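Local structure of endopolygalacturonase (Chondrostereum purpureum, 1K5C) at residues H150-F155 with K170-C175. The protein probably hydrolyses the alpha-1,4 links between galacturonic acid units inside pectin chains, as a right-handed parallel beta-helix enzyme of glycoside hydrolase family 28. Numbering follows the deposited sequence.
Sequences HNTDGF and KNQDDC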
loop_
_atom_site.group_PDB
_atom_site.type_symbol
_atom_site.label_atom_id
_atom_site.label_comp_id
_atom_site.label_asym_id
_atom_site.label_seq_id
_atom_site.Cartn_x
_atom_site.Cartn_y
_atom_site.Cartn_z
ATOM N N HIS A 150 -4.504 1.983 -13.493
ATOM C CA HIS A 150 -3.375 1.042 -13.485
ATOM C C HIS A 150 -2.306 1.590 -12.534
ATOM O O HIS A 150 -2.105 2.809 -12.456
ATOM C CB HIS A 150 -2.815 0.924 -14.931
ATOM C CG HIS A 150 -2.115 -0.329 -15.150
ATOM N ND1 HIS A 150 -2.821 -1.488 -15.459
ATOM C CD2 HIS A 150 -0.784 -0.661 -15.135
ATOM C CE1 HIS A 150 -1.935 -2.470 -15.598
ATOM N NE2 HIS A 150 -0.710 -2.014 -15.399
ATOM N N ASN A 151 -1.624 0.704 -11.803
ATOM C CA ASN A 151 -0.598 1.133 -10.845
ATOM C C ASN A 151 -1.198 2.108 -9.809
ATOM O O ASN A 151 -0.486 2.964 -9.279
ATOM C CB ASN A 151 0.647 1.746 -11.479
ATOM C CG ASN A 151 1.307 0.793 -12.478
ATOM O OD1 ASN A 151 1.366 1.071 -13.696
ATOM N ND2 ASN A 151 1.803 -0.304 -12.002
ATOM N N THR A 152 -2.472 1.890 -9.466
ATOM C CA THR A 152 -3.187 2.754 -8.519
ATOM C C THR A 152 -3.060 2.255 -7.085
ATOM O O THR A 152 -4.035 2.195 -6.310
ATOM C CB THR A 152 -4.642 2.885 -8.958
ATOM O OG1 THR A 152 -5.130 1.575 -9.330
ATOM C CG2 THR A 152 -4.775 3.884 -10.129
ATOM N N ASP A 153 -1.806 1.957 -6.690
ATOM C CA ASP A 153 -1.539 1.456 -5.337
ATOM C C ASP A 153 -2.183 2.367 -4.294
ATOM O O ASP A 153 -2.099 3.587 -4.363
ATOM C CB ASP A 153 -0.030 1.465 -5.026
ATOM C CG ASP A 153 0.849 0.685 -5.977
ATOM O OD1 ASP A 153 0.462 0.435 -7.139
ATOM O OD2 ASP A 153 1.994 0.356 -5.537
ATOM N N GLY A 154 -2.784 1.749 -3.265
ATOM C CA GLY A 154 -3.371 2.566 -2.197
ATOM C C GLY A 154 -2.301 3.275 -1.348
ATOM O O GLY A 154 -2.268 4.518 -1.279
ATOM N N PHE A 155 -1.467 2.444 -0.736
ATOM C CA PHE A 155 -0.389 2.928 0.137
ATOM C C PHE A 155 0.905 2.233 -0.276
ATOM O O PHE A 155 0.952 0.998 -0.296
ATOM C CB PHE A 155 -0.654 2.554 1.619
ATOM C CG PHE A 155 -1.968 3.090 2.138
ATOM C CD1 PHE A 155 -2.050 4.382 2.699
ATOM C CD2 PHE A 155 -3.137 2.318 2.069
ATOM C CE1 PHE A 155 -3.272 4.852 3.160
ATOM C CE2 PHE A 155 -4.337 2.798 2.535
ATOM C CZ PHE A 155 -4.440 4.070 3.057
ATOM N N LYS A 170 -10.155 1.035 -2.910
ATOM C CA LYS A 170 -10.841 0.504 -4.095
ATOM C C LYS A 170 -9.956 0.901 -5.287
ATOM O O LYS A 170 -9.863 2.087 -5.621
ATOM C CB LYS A 170 -12.226 1.142 -4.254
ATOM C CG LYS A 170 -13.136 0.886 -3.023
ATOM C CD LYS A 170 -14.462 1.625 -3.191
ATOM C CE LYS A 170 -15.380 1.321 -1.979
ATOM N NZ LYS A 170 -16.558 2.246 -2.085
ATOM N N ASN A 171 -9.275 -0.072 -5.890
ATOM C CA ASN A 171 -8.251 0.306 -6.863
ATOM C C ASN A 171 -7.978 -0.838 -7.832
ATOM O O ASN A 171 -8.816 -1.727 -7.987
ATOM C CB ASN A 171 -6.969 0.800 -6.139
ATOM C CG ASN A 171 -6.257 -0.355 -5.491
ATOM O OD1 ASN A 171 -6.852 -1.436 -5.303
ATOM N ND2 ASN A 171 -4.996 -0.147 -5.096
ATOM N N GLN A 172 -6.822 -0.736 -8.530
ATOM C CA GLN A 172 -6.456 -1.667 -9.594
ATOM C C GLN A 172 -5.056 -2.241 -9.377
ATOM O O GLN A 172 -4.499 -2.857 -10.295
ATOM C CB GLN A 172 -6.540 -1.054 -11.005
ATOM C CG GLN A 172 -7.917 -0.551 -11.361
ATOM C CD GLN A 172 -8.319 0.732 -10.677
ATOM O OE1 GLN A 172 -9.533 0.843 -10.215
ATOM N NE2 GLN A 172 -7.486 1.707 -10.613
ATOM N N ASP A 173 -4.465 -2.043 -8.211
ATOM C CA ASP A 173 -3.129 -2.592 -7.928
ATOM C C ASP A 173 -3.056 -2.873 -6.432
ATOM O O ASP A 173 -4.091 -3.014 -5.769
ATOM C CB ASP A 173 -2.009 -1.656 -8.485
ATOM C CG ASP A 173 -0.743 -2.416 -8.852
ATOM O OD1 ASP A 173 -0.103 -2.984 -7.945
ATOM O OD2 ASP A 173 -0.396 -2.441 -10.041
ATOM N N ASP A 174 -1.850 -2.994 -5.899
ATOM C CA ASP A 174 -1.722 -3.372 -4.484
ATOM C C ASP A 174 -2.554 -2.437 -3.615
ATOM O O ASP A 174 -2.502 -1.221 -3.743
ATOM C CB ASP A 174 -0.245 -3.324 -4.078
ATOM C CG ASP A 174 0.573 -4.420 -4.739
ATOM O OD1 ASP A 174 0.002 -5.503 -4.927
ATOM O OD2 ASP A 174 1.774 -4.198 -4.958
ATOM N N CYS A 175 -3.265 -3.026 -2.655
ATOM C CA CYS A 175 -3.955 -2.231 -1.634
ATOM C C CYS A 175 -2.927 -1.442 -0.794
ATOM O O CYS A 175 -3.033 -0.242 -0.575
ATOM C CB CYS A 175 -4.812 -3.210 -0.823
ATOM S SG CYS A 175 -5.820 -2.410 0.416
HETATM O O HOH W 1 -2.041 -2.028 -12.159
HETATM O O HOH W 2 3.223 -2.087 -5.853
#
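The backbone oxygen of Asp174 takes two N-H donors and one C-H. Gly154 N reaches Asp174 O at 3.0 Å, nearly in line with the carbonyl bond. Asn171 ND2 comes from above the carbonyl plane, and Asp153 CA makes a CH...O contact with Asp174 O at 3.3 Å. Asn171 ND2 also donates across the contact to Thr152 O, at 2.8 Å. Both acceptors lie close to the amide plane of Asn171, which fixes the turn of the group. Its CG sits between the backbone N and the carbonyl carbon (chi1 72°), which brings the amide against the Thr152-Gly154 backbone. An alanine at Asn171 would remove both amide bonds, and would probably leave Thr152 O without its donor from this loop and open a gap between the loops. Thr152, at the centre of an inverse gamma turn, accepts Gln172 N on OG1 at 3.0 Å. Further along, Phe155 N bonds to Cys175 O. The two segments are largely loops on successive coils of the parallel beta-helix, leading into neighbouring strands 155-158 and 176-179. Cys175 is tied to Cys191 by a disulfide.

Three aspartates gather on one side of the contact. The carboxylates of Asp153 and Asp173 lie side by side, with OD1 of Asp153 3.6 Å from OD1 of Asp173. Asp174 N donates to the anti lone pair of Asp173 OD1, a bond that fixes the rotation of the Asp173 carboxylate. Water 2 donates to OD2 of both Asp153 and Asp174, and Lys228 forms a salt bridge with Asp174. Asn151 and Asp173 belong to the galacturonate-binding site, unoccupied here. Water 1 sits over a face of the His150 ring; it accepts from Asn151 N and donates to Asp173 OD2 at 2.7 Å.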